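Local coordinates for protein cyanuric acid amidohydrolase (Azorhizobium caulinodans, PDB 4NQ3) that hydrolyses cyanuric acid, opening its s-triazine ring to give carboxybiuret, which decarboxylates to biuret in the breakdown of herbicides such as atrazine, at residues G45-F50 and C157-A162; G53-S58 and L76-G81; T175-T180 and M184-G189. One frame throughout, in Å; residues are numbered along the deposited sequence.

How the contacts relate
All three contacts lie around one bound barbituric acid, in a chain built of three alike repeating units. Contacts 1 and 3 are buried and touch each other: Val-47 of contact 1 packs on Met-184, part of the helix that contact 3 joins to its leading loop. Contact 2 is only partly buried and stands about 20 Å from contact 3, centre to centre; it belongs to the first repeat, whereas contact 1 joins the first repeat to the second and contact 3 lies within the second. Their chemistry differs accordingly. Contact 2 is purely apolar helix-on-strand packing, contact 1 sparse loop-to-loop packing, and contact 3 adds one weak backbone hydrogen bond.

Contact 1: residues G45-F50 and C157-A162. With BR8 (barbituric acid), chain C; SO4 (sulfate ion), chain H.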
loop_
_atom_site.group_PDB
_atom_site.type_symbol
_atom_site.label_atom_id
_atom_site.label_comp_id
_atom_site.label_asym_id
_atom_site.label_seq_id
_atom_site.Cartn_x
_atom_site.Cartn_y
_atom_site.Cartn_z
ATOM N N GLY A 45 6.622 9.020 -4.074
ATOM C CA GLY A 45 7.127 10.224 -3.451
ATOM C C GLY A 45 7.827 10.000 -2.120
ATOM O O GLY A 45 8.087 10.950 -1.398
ATOM N N CYS A 46 8.149 8.762 -1.775
ATOM C CA CYS A 46 8.785 8.534 -0.486
ATOM C C CYS A 46 10.188 7.962 -0.653
ATOM O O CYS A 46 10.966 8.459 -1.488
ATOM C CB CYS A 46 7.907 7.640 0.385
ATOM S SG CYS A 46 6.253 8.415 0.676
ATOM N N VAL A 47 10.560 6.953 0.125
ATOM C CA VAL A 47 11.960 6.563 0.069
ATOM C C VAL A 47 12.269 5.796 -1.205
ATOM O O VAL A 47 13.156 6.188 -1.965
ATOM C CB VAL A 47 12.388 5.724 1.263
ATOM C CG1 VAL A 47 13.821 5.267 1.044
ATOM C CG2 VAL A 47 12.282 6.530 2.547
ATOM N N ASN A 48 11.556 4.692 -1.418
ATOM C CA ASN A 48 11.746 3.822 -2.584
ATOM C C ASN A 48 10.922 4.266 -3.775
ATOM O O ASN A 48 10.054 3.548 -4.257
ATOM C CB ASN A 48 11.384 2.395 -2.219
ATOM C CG ASN A 48 9.932 2.262 -1.749
ATOM O OD1 ASN A 48 9.297 3.238 -1.320
ATOM N ND2 ASN A 48 9.428 1.044 -1.766
ATOM N N ASP A 49 11.194 5.475 -4.231
ATOM C CA ASP A 49 10.572 6.030 -5.399
ATOM C C ASP A 49 11.654 6.184 -6.437
ATOM O O ASP A 49 12.501 7.057 -6.317
ATOM C CB ASP A 49 9.911 7.367 -5.074
ATOM C CG ASP A 49 9.270 8.039 -6.302
ATOM O OD1 ASP A 49 9.614 7.702 -7.481
ATOM O OD2 ASP A 49 8.407 8.923 -6.072
ATOM N N PHE A 50 11.625 5.351 -7.466
ATOM C CA PHE A 50 12.662 5.418 -8.485
ATOM C C PHE A 50 12.164 6.098 -9.748
ATOM O O PHE A 50 12.915 6.221 -10.726
ATOM C CB PHE A 50 13.197 4.018 -8.792
ATOM C CG PHE A 50 13.693 3.327 -7.582
ATOM C CD1 PHE A 50 14.941 3.661 -7.044
ATOM C CD2 PHE A 50 12.884 2.411 -6.911
ATOM C CE1 PHE A 50 15.395 3.051 -5.872
ATOM C CE2 PHE A 50 13.335 1.792 -5.736
ATOM C CZ PHE A 50 14.577 2.116 -5.214
ATOM N N CYS A 157 16.573 17.844 -1.743
ATOM C CA CYS A 157 17.545 17.413 -0.736
ATOM C C CYS A 157 17.602 15.898 -0.625
ATOM O O CYS A 157 16.675 15.210 -1.034
ATOM C CB CYS A 157 17.201 17.998 0.629
ATOM S SG CYS A 157 15.488 17.598 1.106
ATOM N N PRO A 158 18.667 15.377 -0.010
ATOM C CA PRO A 158 18.888 13.933 0.048
ATOM C C PRO A 158 18.076 13.277 1.143
ATOM O O PRO A 158 17.232 13.959 1.728
ATOM C CB PRO A 158 20.394 13.825 0.327
ATOM C CG PRO A 158 20.721 15.053 1.045
ATOM C CD PRO A 158 19.843 16.126 0.465
ATOM N N LEU A 159 18.284 11.976 1.363
ATOM C CA LEU A 159 17.642 11.253 2.459
ATOM C C LEU A 159 18.545 10.109 2.877
ATOM O O LEU A 159 19.590 9.895 2.269
ATOM C CB LEU A 159 16.263 10.732 2.045
ATOM C CG LEU A 159 16.199 9.807 0.814
ATOM C CD1 LEU A 159 16.715 8.409 1.132
ATOM C CD2 LEU A 159 14.804 9.741 0.266
ATOM N N LEU A 160 18.129 9.354 3.883
ATOM C CA LEU A 160 18.904 8.202 4.335
ATOM C C LEU A 160 18.206 6.863 4.051
ATOM O O LEU A 160 16.989 6.712 4.222
ATOM C CB LEU A 160 19.191 8.308 5.833
ATOM C CG LEU A 160 19.979 9.537 6.277
ATOM C CD1 LEU A 160 20.221 9.489 7.767
ATOM C CD2 LEU A 160 21.302 9.597 5.536
ATOM N N THR A 161 18.989 5.896 3.597
ATOM C CA THR A 161 18.526 4.523 3.506
ATOM C C THR A 161 19.238 3.705 4.572
ATOM O O THR A 161 20.217 4.168 5.163
ATOM C CB THR A 161 18.811 3.909 2.146
ATOM O OG1 THR A 161 20.233 3.839 1.977
ATOM C CG2 THR A 161 18.176 4.746 1.025
ATOM N N ALA A 162 18.765 2.485 4.807
ATOM C CA ALA A 162 19.413 1.610 5.773
ATOM C C ALA A 162 20.914 1.511 5.471
ATOM O O ALA A 162 21.746 1.662 6.377
ATOM C CB ALA A 162 18.757 0.230 5.764
HETATM N N1 BR8 C . 9.845 13.864 -2.111
HETATM C C2 BR8 C . 9.081 13.564 -3.185
HETATM O O2 BR8 C . 9.541 12.814 -4.024
HETATM N N3 BR8 C . 7.825 14.086 -3.309
HETATM C C4 BR8 C . 7.272 14.949 -2.329
HETATM O O4 BR8 C . 6.137 15.392 -2.472
HETATM C C5 BR8 C . 8.048 15.399 -1.089
HETATM C C6 BR8 C . 9.411 14.721 -1.103
HETATM O O8 BR8 C . 10.177 14.921 -0.188
HETATM S S SO4 H . 21.553 3.254 -1.485
HETATM O O1 SO4 H . 21.775 3.301 -2.936
HETATM O O2 SO4 H . 20.928 1.994 -1.046
HETATM O O3 SO4 H . 20.671 4.378 -1.199
HETATM O O4 SO4 H . 22.817 3.435 -0.757
#
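Val-47 meets Leu-159 and Thr-161 where two loops of neighbouring repeating units come together: 45-50 leads from strand 34-41 into helix 51-67, whereas the segment 157-162 leads from strand 150-157 into helix 162-170. Across the contact the packing is apolar and light. CG1 of Val-47 lies anti to the backbone N (chi1 175°), which turns it to the facing loop; there it comes 4.3 Å from CD1 of Leu-159, and the same valine methyl, CG1, lies 4.4 Å from CG2 of Thr-161. The other leucine branch reaches the valine backbone, with Leu-159 CD2 4.3 Å from Val-47 CA. Met-184 of helix 180-199 packs on Val-47 too, and OG of Ser-305 of a neighbouring subunit is hydrogen-bonded to Val-47 N.

The hydrogen bonds are made within each loop or to other partners. Thr-161 is the N-cap of helix 162-170, and its OG1 also donates to O3 of a sulfate ion at 3.3 Å; the sulfate probably comes from the crystallisation liquor. In the other loop Asn-48 is the centre of an inverse gamma turn, and the carbonyl O of Gly-45 rests against the bound barbituric acid, 3.3 Å from its C2. The side chain of Asp-49 folds back onto the start of its own loop: Gly-45 N donates to Asp-49 OD2 at 2.7 Å, arriving on the anti side, 26° out of the carboxylate plane.

Contact 2: residues G53-S58 and L76-G81; sequences GFAVQS and LVMSGG. With BR8 (barbituric acid), chain C.
Near Val-56 and Leu-76, whose CA atoms are 6.7 Å apart, helix 53-58 passes over strand 76-80 with axes 8.6 Å apart at closest approach and N-to-C directions at 152°, nearly antiparallel. Two neighbouring helix residues, Ala-55 and Val-56, meet two alternate strand residues, Leu-76 and Met-78, and all the cross-contacts are apolar.

Val-56 divides its branches between the two. CG1 meets CD1 of Leu-76 at 3.9 Å, while CG2 comes 3.6 Å from CG of Met-78, the side chains crossing at a slant. Met-78, a selenomethionine, is bent at chi2 (-66°) and again at chi3, and its SE comes to lie 3.8 Å from CB of Ala-55. Another face of the helix turns to a neighbouring subunit, where Phe-54 meets Phe-54 of that chain.

Past Met-78 the strand becomes substrate-binding. Gly-80 grips one edge of the barbituric acid twice: its N donates to O2 at 2.9 Å, and its O accepts from N3 at 2.9 Å in a fairly straight bond (163°). Ser-79 OG lies close to the same ring and is hydrogen-bonded to Lys-40. The arrangement is that of a beta-alpha-beta crossover, in which helix 51-67 links the parallel neighbours 34-41 and 75-80, with the ligand at the end of the second strand.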
loop_
_atom_site.group_PDB
_atom_site.type_symbol
_atom_site.label_atom_id
_atom_site.label_comp_id
_atom_site.label_asym_id
_atom_site.label_seq_id
_atom_site.Cartn_x
_atom_site.Cartn_y
_atom_site.Cartn_z
ATOM N N GLY A 53 14.562 9.221 -10.027
ATOM C CA GLY A 53 15.872 8.984 -10.599
ATOM C C GLY A 53 15.790 8.637 -12.069
ATOM O O GLY A 53 16.628 9.081 -12.871
ATOM N N PHE A 54 14.752 7.888 -12.424
ATOM C CA PHE A 54 14.481 7.528 -13.812
ATOM C C PHE A 54 14.268 8.781 -14.682
ATOM O O PHE A 54 14.843 8.896 -15.761
ATOM C CB PHE A 54 13.257 6.600 -13.865
ATOM C CG PHE A 54 13.086 5.873 -15.159
ATOM C CD1 PHE A 54 14.091 5.861 -16.113
ATOM C CD2 PHE A 54 11.929 5.177 -15.422
ATOM C CE1 PHE A 54 13.934 5.173 -17.314
ATOM C CE2 PHE A 54 11.780 4.490 -16.620
ATOM C CZ PHE A 54 12.779 4.499 -17.563
ATOM N N ALA A 55 13.454 9.730 -14.212
ATOM C CA ALA A 55 13.248 10.981 -14.951
ATOM C C ALA A 55 14.560 11.771 -15.051
ATOM O O ALA A 55 14.847 12.384 -16.080
ATOM C CB ALA A 55 12.185 11.828 -14.294
ATOM N N VAL A 56 15.344 11.778 -13.974
ATOM C CA VAL A 56 16.577 12.547 -13.945
ATOM C C VAL A 56 17.523 12.019 -15.001
ATOM O O VAL A 56 18.029 12.774 -15.836
ATOM C CB VAL A 56 17.256 12.503 -12.574
ATOM C CG1 VAL A 56 18.634 13.050 -12.673
ATOM C CG2 VAL A 56 16.443 13.329 -11.552
ATOM N N GLN A 57 17.719 10.707 -14.995
ATOM C CA GLN A 57 18.600 10.066 -15.960
ATOM C C GLN A 57 18.158 10.394 -17.359
ATOM O O GLN A 57 18.965 10.718 -18.214
ATOM C CB GLN A 57 18.609 8.557 -15.753
ATOM C CG GLN A 57 19.749 7.845 -16.415
ATOM C CD GLN A 57 19.773 6.371 -16.071
ATOM O OE1 GLN A 57 18.823 5.617 -16.378
ATOM N NE2 GLN A 57 20.876 5.937 -15.456
ATOM N N SER A 58 16.858 10.326 -17.587
ATOM C CA SER A 58 16.323 10.565 -18.912
ATOM C C SER A 58 16.544 11.991 -19.337
ATOM O O SER A 58 16.895 12.259 -20.497
ATOM C CB SER A 58 14.849 10.234 -18.942
ATOM O OG SER A 58 14.709 8.853 -18.685
ATOM N N LEU A 76 17.802 19.854 -11.504
ATOM C CA LEU A 76 16.743 18.884 -11.734
ATOM C C LEU A 76 16.069 18.546 -10.397
ATOM O O LEU A 76 16.635 17.840 -9.560
ATOM C CB LEU A 76 17.308 17.639 -12.411
ATOM C CG LEU A 76 17.877 17.830 -13.828
ATOM C CD1 LEU A 76 18.359 16.515 -14.446
ATOM C CD2 LEU A 76 16.855 18.487 -14.775
ATOM N N VAL A 77 14.876 19.096 -10.197
ATOM C CA VAL A 77 14.038 18.784 -9.043
ATOM C C VAL A 77 12.894 17.854 -9.438
ATOM O O VAL A 77 11.888 18.301 -9.994
ATOM C CB VAL A 77 13.425 20.053 -8.392
ATOM C CG1 VAL A 77 12.680 19.682 -7.146
ATOM C CG2 VAL A 77 14.473 21.099 -8.133
HETATM N N MSE A 78 13.037 16.565 -9.172
HETATM C CA MSE A 78 11.949 15.651 -9.479
HETATM C C MSE A 78 11.230 15.288 -8.201
HETATM O O MSE A 78 11.776 14.587 -7.357
HETATM C CB MSE A 78 12.452 14.392 -10.171
HETATM C CG MSE A 78 13.113 14.636 -11.536
HETATM SE SE MSE A 78 11.864 15.308 -12.881
HETATM C CE MSE A 78 12.618 17.105 -13.065
ATOM N N SER A 79 10.014 15.791 -8.044
ATOM C CA SER A 79 9.205 15.470 -6.878
ATOM C C SER A 79 8.196 14.410 -7.225
ATOM O O SER A 79 7.355 14.628 -8.100
ATOM C CB SER A 79 8.482 16.694 -6.351
ATOM O OG SER A 79 7.808 16.358 -5.159
ATOM N N GLY A 80 8.318 13.251 -6.575
ATOM C CA GLY A 80 7.443 12.118 -6.820
ATOM C C GLY A 80 6.124 12.266 -6.093
ATOM O O GLY A 80 5.950 13.152 -5.245
ATOM N N GLY A 81 5.181 11.398 -6.427
ATOM C CA GLY A 81 3.899 11.382 -5.742
ATOM C C GLY A 81 2.841 12.183 -6.479
ATOM O O GLY A 81 2.759 13.405 -6.303
HETATM N N1 BR8 C . 9.845 13.864 -2.111
HETATM C C2 BR8 C . 9.081 13.564 -3.185
HETATM O O2 BR8 C . 9.541 12.814 -4.024
HETATM N N3 BR8 C . 7.825 14.086 -3.309
HETATM C C4 BR8 C . 7.272 14.949 -2.329
HETATM O O4 BR8 C . 6.137 15.392 -2.472
HETATM C C5 BR8 C . 8.048 15.399 -1.089
HETATM C C6 BR8 C . 9.411 14.721 -1.103
HETATM O O8 BR8 C . 10.177 14.921 -0.188
#

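Contact 3: residues T175-T180 and M184-G189; sequences TATSDT and MGLSRG. With BR8 (barbituric acid), chain J; BR8 (barbituric acid), chain C.
Leu-186 projects from its helix against the loop ahead of it, and its CD1 overlaps both Thr-177 and Ala-176, lying 3.9 Å from CB of Thr-177 and 4.1 Å from CB of Ala-176. The threonine hydroxyl is turned elsewhere: OG1 stands anti to its own N (chi1 -168°) and accepts from Asp-179 N at 3.1 Å, closing an ST turn. Replacing Thr-177 by an alanine would probably leave Asp-179 N without this acceptor and the turn freer to shift, besides removing a methyl from beside Leu-186. A second barbituric acid lies against the loop, with its C5 near Thr-177 OG1.

Asp-179 is the N-cap of helix 180-199, whose first turn brings Met-184 N towards Thr-180 O in a weak bond of 3.5 Å. Farther along, the guanidinium of Arg-188 presents its edge to the active-site barbituric acid, NH1 donating to O8 at 3.0 Å, while NE is paired with Glu-337. The helix start thus meets the loop that follows helix 162-170, and its flank lies on strand 223-227, where Met-184 packs on Ser-227 and Arg-188 on Cys-225.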
loop_
_atom_site.group_PDB
_atom_site.type_symbol
_atom_site.label_atom_id
_atom_site.label_comp_id
_atom_site.label_asym_id
_atom_site.label_seq_id
_atom_site.Cartn_x
_atom_site.Cartn_y
_atom_site.Cartn_z
ATOM N N THR A 175 23.930 9.172 12.542
ATOM C CA THR A 175 23.036 9.984 11.743
ATOM C C THR A 175 21.947 10.439 12.699
ATOM O O THR A 175 21.848 9.919 13.811
ATOM C CB THR A 175 22.446 9.235 10.530
ATOM O OG1 THR A 175 21.725 8.073 10.962
ATOM C CG2 THR A 175 23.543 8.820 9.585
ATOM N N ALA A 176 21.170 11.436 12.284
ATOM C CA ALA A 176 20.152 12.037 13.140
ATOM C C ALA A 176 18.947 11.104 13.313
ATOM O O ALA A 176 18.072 11.329 14.146
ATOM C CB ALA A 176 19.729 13.359 12.573
ATOM N N THR A 177 18.898 10.063 12.496
ATOM C CA THR A 177 17.827 9.086 12.572
ATOM C C THR A 177 18.252 7.800 11.916
ATOM O O THR A 177 19.245 7.771 11.184
ATOM C CB THR A 177 16.539 9.580 11.884
ATOM O OG1 THR A 177 15.454 8.713 12.238
ATOM C CG2 THR A 177 16.697 9.526 10.373
ATOM N N SER A 178 17.496 6.738 12.167
ATOM C CA SER A 178 17.679 5.507 11.416
ATOM C C SER A 178 16.389 5.158 10.671
ATOM O O SER A 178 16.391 4.258 9.838
ATOM C CB SER A 178 18.087 4.359 12.338
ATOM O OG SER A 178 19.165 4.734 13.182
ATOM N N ASP A 179 15.305 5.888 10.953
ATOM C CA ASP A 179 14.049 5.732 10.217
ATOM C C ASP A 179 14.209 6.475 8.884
ATOM O O ASP A 179 14.422 7.700 8.850
ATOM C CB ASP A 179 12.844 6.260 11.042
ATOM C CG ASP A 179 11.459 6.026 10.352
ATOM O OD1 ASP A 179 11.385 6.032 9.104
ATOM O OD2 ASP A 179 10.429 5.862 11.061
ATOM N N THR A 180 14.121 5.733 7.783
ATOM C CA THR A 180 14.429 6.325 6.492
ATOM C C THR A 180 13.329 7.322 6.106
ATOM O O THR A 180 13.618 8.376 5.570
ATOM C CB THR A 180 14.632 5.243 5.384
ATOM O OG1 THR A 180 13.445 4.466 5.211
ATOM C CG2 THR A 180 15.791 4.311 5.739
HETATM N N MSE A 184 13.603 11.837 5.594
HETATM C CA MSE A 184 13.094 12.742 4.555
HETATM C C MSE A 184 12.528 13.997 5.203
HETATM O O MSE A 184 12.697 15.115 4.687
HETATM C CB MSE A 184 12.024 12.073 3.697
HETATM C CG MSE A 184 12.519 10.901 2.912
HETATM SE SE MSE A 184 11.199 10.410 1.574
HETATM C CE MSE A 184 10.218 9.053 2.528
ATOM N N GLY A 185 11.844 13.814 6.331
ATOM C CA GLY A 185 11.302 14.960 7.027
ATOM C C GLY A 185 12.424 15.837 7.582
ATOM O O GLY A 185 12.376 17.066 7.441
ATOM N N LEU A 186 13.440 15.211 8.192
ATOM C CA LEU A 186 14.555 15.950 8.778
ATOM C C LEU A 186 15.278 16.717 7.673
ATOM O O LEU A 186 15.645 17.890 7.825
ATOM C CB LEU A 186 15.531 15.005 9.510
ATOM C CG LEU A 186 14.942 14.455 10.817
ATOM C CD1 LEU A 186 15.770 13.403 11.475
ATOM C CD2 LEU A 186 14.731 15.591 11.717
ATOM N N SER A 187 15.489 16.046 6.549
ATOM C CA SER A 187 16.210 16.691 5.474
ATOM C C SER A 187 15.406 17.876 4.915
ATOM O O SER A 187 15.981 18.945 4.653
ATOM C CB SER A 187 16.558 15.700 4.374
ATOM O OG SER A 187 17.259 16.396 3.357
ATOM N N ARG A 188 14.095 17.696 4.726
ATOM C CA ARG A 188 13.265 18.803 4.265
ATOM C C ARG A 188 13.308 19.928 5.295
ATOM O O ARG A 188 13.448 21.104 4.944
ATOM C CB ARG A 188 11.805 18.370 4.030
ATOM C CG ARG A 188 11.524 17.504 2.806
ATOM C CD ARG A 188 10.023 17.254 2.625
ATOM N NE ARG A 188 9.492 16.550 3.782
ATOM C CZ ARG A 188 9.165 15.258 3.791
ATOM N NH1 ARG A 188 9.291 14.534 2.686
ATOM N NH2 ARG A 188 8.698 14.689 4.897
ATOM N N GLY A 189 13.214 19.554 6.568
ATOM C CA GLY A 189 13.168 20.509 7.656
ATOM C C GLY A 189 14.433 21.330 7.774
ATOM O O GLY A 189 14.362 22.559 7.885
HETATM N N1 BR8 J . 13.201 8.194 15.293
HETATM C C2 BR8 J . 13.426 6.844 15.426
HETATM O O2 BR8 J . 12.469 6.086 15.447
HETATM N N3 BR8 J . 14.707 6.349 15.531
HETATM C C4 BR8 J . 15.830 7.200 15.496
HETATM O O4 BR8 J . 16.911 6.686 15.593
HETATM C C5 BR8 J . 15.761 8.735 15.371
HETATM C C6 BR8 J . 14.268 9.126 15.251
HETATM O O8 BR8 J . 13.977 10.302 15.130
HETATM N N1 BR8 C . 9.845 13.864 -2.111
HETATM C C2 BR8 C . 9.081 13.564 -3.185
HETATM O O2 BR8 C . 9.541 12.814 -4.024
HETATM N N3 BR8 C . 7.825 14.086 -3.309
HETATM C C4 BR8 C . 7.272 14.949 -2.329
HETATM O O4 BR8 C . 6.137 15.392 -2.472
HETATM C C5 BR8 C . 8.048 15.399 -1.089
HETATM C C6 BR8 C . 9.411 14.721 -1.103
HETATM O O8 BR8 C . 10.177 14.921 -0.188
#